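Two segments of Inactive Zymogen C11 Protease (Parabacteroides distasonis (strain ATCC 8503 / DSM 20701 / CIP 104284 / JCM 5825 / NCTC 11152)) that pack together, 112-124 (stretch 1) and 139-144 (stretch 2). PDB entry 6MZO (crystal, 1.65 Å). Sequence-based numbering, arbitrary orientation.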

# COMPACT_ATOMS: atom_id res chain seq x y z
N VAL A 112 8.77 -0.04 4.03
CA VAL A 112 7.50 0.66 4.44
C VAL A 112 7.53 1.98 3.69
O VAL A 112 8.52 2.73 3.77
CB VAL A 112 7.47 0.95 5.89
CG1 VAL A 112 6.20 1.72 6.25
CG2 VAL A 112 7.58 -0.38 6.70
N LEU A 113 6.49 2.23 2.90
CA LEU A 113 6.43 3.50 2.10
C LEU A 113 5.27 4.25 2.64
O LEU A 113 4.13 3.73 2.65
CB LEU A 113 6.21 3.23 0.64
CG LEU A 113 7.30 2.48 -0.07
CD1 LEU A 113 6.89 2.32 -1.59
CD2 LEU A 113 8.57 3.24 0.12
N TRP A 114 5.52 5.41 3.19
CA TRP A 114 4.48 6.19 3.79
C TRP A 114 4.19 7.38 2.88
O TRP A 114 5.13 8.16 2.56
CB TRP A 114 4.94 6.73 5.16
CG TRP A 114 3.89 7.43 5.98
CD1 TRP A 114 3.12 6.89 6.99
CD2 TRP A 114 3.52 8.81 5.90
NE1 TRP A 114 2.30 7.84 7.51
CE2 TRP A 114 2.52 9.02 6.86
CE3 TRP A 114 3.92 9.86 5.10
CZ2 TRP A 114 1.92 10.26 7.03
CZ3 TRP A 114 3.32 11.10 5.28
CH2 TRP A 114 2.34 11.27 6.23
N SER A 115 2.93 7.51 2.52
CA SER A 115 2.58 8.59 1.57
C SER A 115 1.08 8.71 1.66
O SER A 115 0.39 7.88 1.11
CB SER A 115 3.00 8.21 0.15
OG SER A 115 2.77 9.28 -0.79
N HIS A 116 0.56 9.69 2.38
CA HIS A 116 -0.88 9.91 2.36
C HIS A 116 -1.31 11.01 1.36
O HIS A 116 -0.87 12.14 1.44
CB HIS A 116 -1.35 10.21 3.77
CG HIS A 116 -1.16 9.06 4.71
ND1 HIS A 116 -1.77 8.99 5.94
CD2 HIS A 116 -0.40 7.94 4.60
CE1 HIS A 116 -1.41 7.87 6.55
NE2 HIS A 116 -0.60 7.21 5.74
N GLY A 117 -2.18 10.61 0.43
CA GLY A 117 -2.55 11.37 -0.75
C GLY A 117 -3.52 10.53 -1.56
O GLY A 117 -4.44 9.94 -1.00
N THR A 118 -3.31 10.46 -2.87
CA THR A 118 -4.24 9.73 -3.76
C THR A 118 -3.75 8.32 -4.10
O THR A 118 -4.29 7.67 -5.00
CB THR A 118 -4.48 10.48 -5.08
OG1 THR A 118 -3.25 10.55 -5.83
CG2 THR A 118 -5.01 11.89 -4.80
N GLY A 119 -2.72 7.86 -3.40
CA GLY A 119 -2.19 6.54 -3.65
C GLY A 119 -1.68 6.38 -5.08
O GLY A 119 -0.92 7.19 -5.59
N TRP A 120 -2.12 5.32 -5.74
CA TRP A 120 -1.59 5.00 -7.03
C TRP A 120 -2.28 5.68 -8.23
O TRP A 120 -1.84 5.47 -9.38
CB TRP A 120 -1.66 3.51 -7.24
CG TRP A 120 -3.02 3.00 -7.12
CD1 TRP A 120 -3.71 2.78 -5.96
CD2 TRP A 120 -3.83 2.53 -8.18
NE1 TRP A 120 -4.93 2.23 -6.25
CE2 TRP A 120 -5.02 2.05 -7.61
CE3 TRP A 120 -3.67 2.47 -9.58
CZ2 TRP A 120 -6.04 1.51 -8.38
CZ3 TRP A 120 -4.70 1.94 -10.34
CH2 TRP A 120 -5.87 1.49 -9.75
N LEU A 121 -3.37 6.40 -7.97
CA LEU A 121 -4.20 6.99 -9.01
C LEU A 121 -3.46 8.18 -9.59
O LEU A 121 -2.64 8.77 -8.91
CB LEU A 121 -5.53 7.39 -8.42
CG LEU A 121 -6.38 6.19 -8.02
CD1 LEU A 121 -7.53 6.71 -7.15
CD2 LEU A 121 -6.89 5.48 -9.28
N PRO A 122 -3.74 8.51 -10.87
CA PRO A 122 -2.95 9.54 -11.58
C PRO A 122 -2.99 10.89 -10.84
O PRO A 122 -3.95 11.13 -10.10
CB PRO A 122 -3.64 9.61 -12.95
CG PRO A 122 -5.02 9.15 -12.71
CD PRO A 122 -4.91 8.09 -11.66
N SER A 123 -1.96 11.73 -11.02
CA SER A 123 -1.94 13.08 -10.42
C SER A 123 -3.21 13.86 -10.81
O SER A 123 -3.86 14.49 -9.97
CB SER A 123 -0.69 13.85 -10.87
N ASP A 124 -3.57 13.78 -12.09
CA ASP A 124 -4.78 14.39 -12.60
C ASP A 124 -6.07 13.70 -12.19
O ASP A 124 -7.06 13.83 -12.91
CB ASP A 124 -4.74 14.40 -14.13
CG ASP A 124 -3.62 15.22 -14.67
OD1 ASP A 124 -3.56 16.43 -14.33
OD2 ASP A 124 -2.80 14.67 -15.43
N ASN A 139 3.02 12.54 -8.64
CA ASN A 139 2.62 11.46 -7.74
C ASN A 139 3.69 10.39 -7.52
O ASN A 139 3.90 9.51 -8.36
CB ASN A 139 1.34 10.79 -8.25
CG ASN A 139 0.74 9.85 -7.23
OD1 ASN A 139 1.31 9.65 -6.14
ND2 ASN A 139 -0.42 9.26 -7.55
N PHE A 140 4.31 10.45 -6.34
CA PHE A 140 5.39 9.54 -5.93
C PHE A 140 4.99 8.09 -6.13
O PHE A 140 5.83 7.22 -6.41
CB PHE A 140 5.79 9.82 -4.46
CG PHE A 140 6.62 8.73 -3.82
CD1 PHE A 140 7.84 8.35 -4.36
CD2 PHE A 140 6.20 8.15 -2.64
CE1 PHE A 140 8.61 7.37 -3.76
CE2 PHE A 140 6.94 7.14 -2.04
CZ PHE A 140 8.18 6.76 -2.59
N MET A 141 3.69 7.83 -6.00
CA MET A 141 3.20 6.46 -5.91
C MET A 141 2.41 6.04 -7.14
O MET A 141 1.71 5.03 -7.11
CB MET A 141 2.37 6.27 -4.64
CG MET A 141 3.29 5.99 -3.46
SD MET A 141 2.45 4.95 -2.33
CE MET A 141 3.57 5.05 -0.94
N GLU A 142 2.59 6.81 -8.22
CA GLU A 142 2.22 6.39 -9.57
C GLU A 142 2.71 4.98 -9.85
O GLU A 142 3.91 4.69 -9.83
CB GLU A 142 2.79 7.35 -10.63
N ILE A 143 1.77 4.11 -10.13
CA ILE A 143 2.04 2.69 -10.09
C ILE A 143 3.12 2.24 -11.11
O ILE A 143 4.10 1.58 -10.73
CB ILE A 143 0.67 1.96 -10.23
CG1 ILE A 143 0.86 0.48 -10.50
CG2 ILE A 143 -0.22 2.69 -11.26
CD1 ILE A 143 -0.50 -0.32 -10.46
N ASN A 144 3.06 2.68 -12.39
CA ASN A 144 4.07 2.14 -13.31
C ASN A 144 5.52 2.55 -12.99
O ASN A 144 6.43 1.71 -13.10
CB ASN A 144 3.77 2.51 -14.75
CG ASN A 144 2.58 1.75 -15.33
OD1 ASN A 144 1.88 1.06 -14.64
ND2 ASN A 144 2.32 1.96 -16.61

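A single amide side chain can supply all the hydrogen bonds between two loops by reading the backbone of its neighbour, and this zymogen protease offers a compact example. Asn-139 opens a type I turn ending at Glu-142, closed by the bond from Glu-142 N to Asn-139 O (3.0 Å). In the other stretch, Thr-118 to Leu-121 form a type II' turn, in which Gly-119 adopts a positive phi that favours glycine. With chi1 t and chi2 near 0°, the Asn-139 amide serves both turns: OD1 accepts from Met-141 N (3.0 Å), bracing its own turn, while ND2 donates to Gly-119 O (2.9 Å) and, more weakly because the angle is bent, to Leu-121 O (2.6 Å). The same side chain thus shapes one loop and grips the other.

Apolar packing completes the contact. Met-141 points toward stretch 1, its chi3 t extending CE to Leu-113 CB (3.6 Å) and Ser-115 CB (3.4 Å), two residues whose side chains both point toward stretch 2. Met-141 O receives a CA-H...O contact from Trp-120 CA (3.3 Å). Trp-120, with chi1 p, presents its ring edge to Ile-143, CE3 lying 3.8 Å from CG2. Phe-140 leaves sideways, yet its ring edge approaches Leu-113, CZ to CD2 at 4.5 Å.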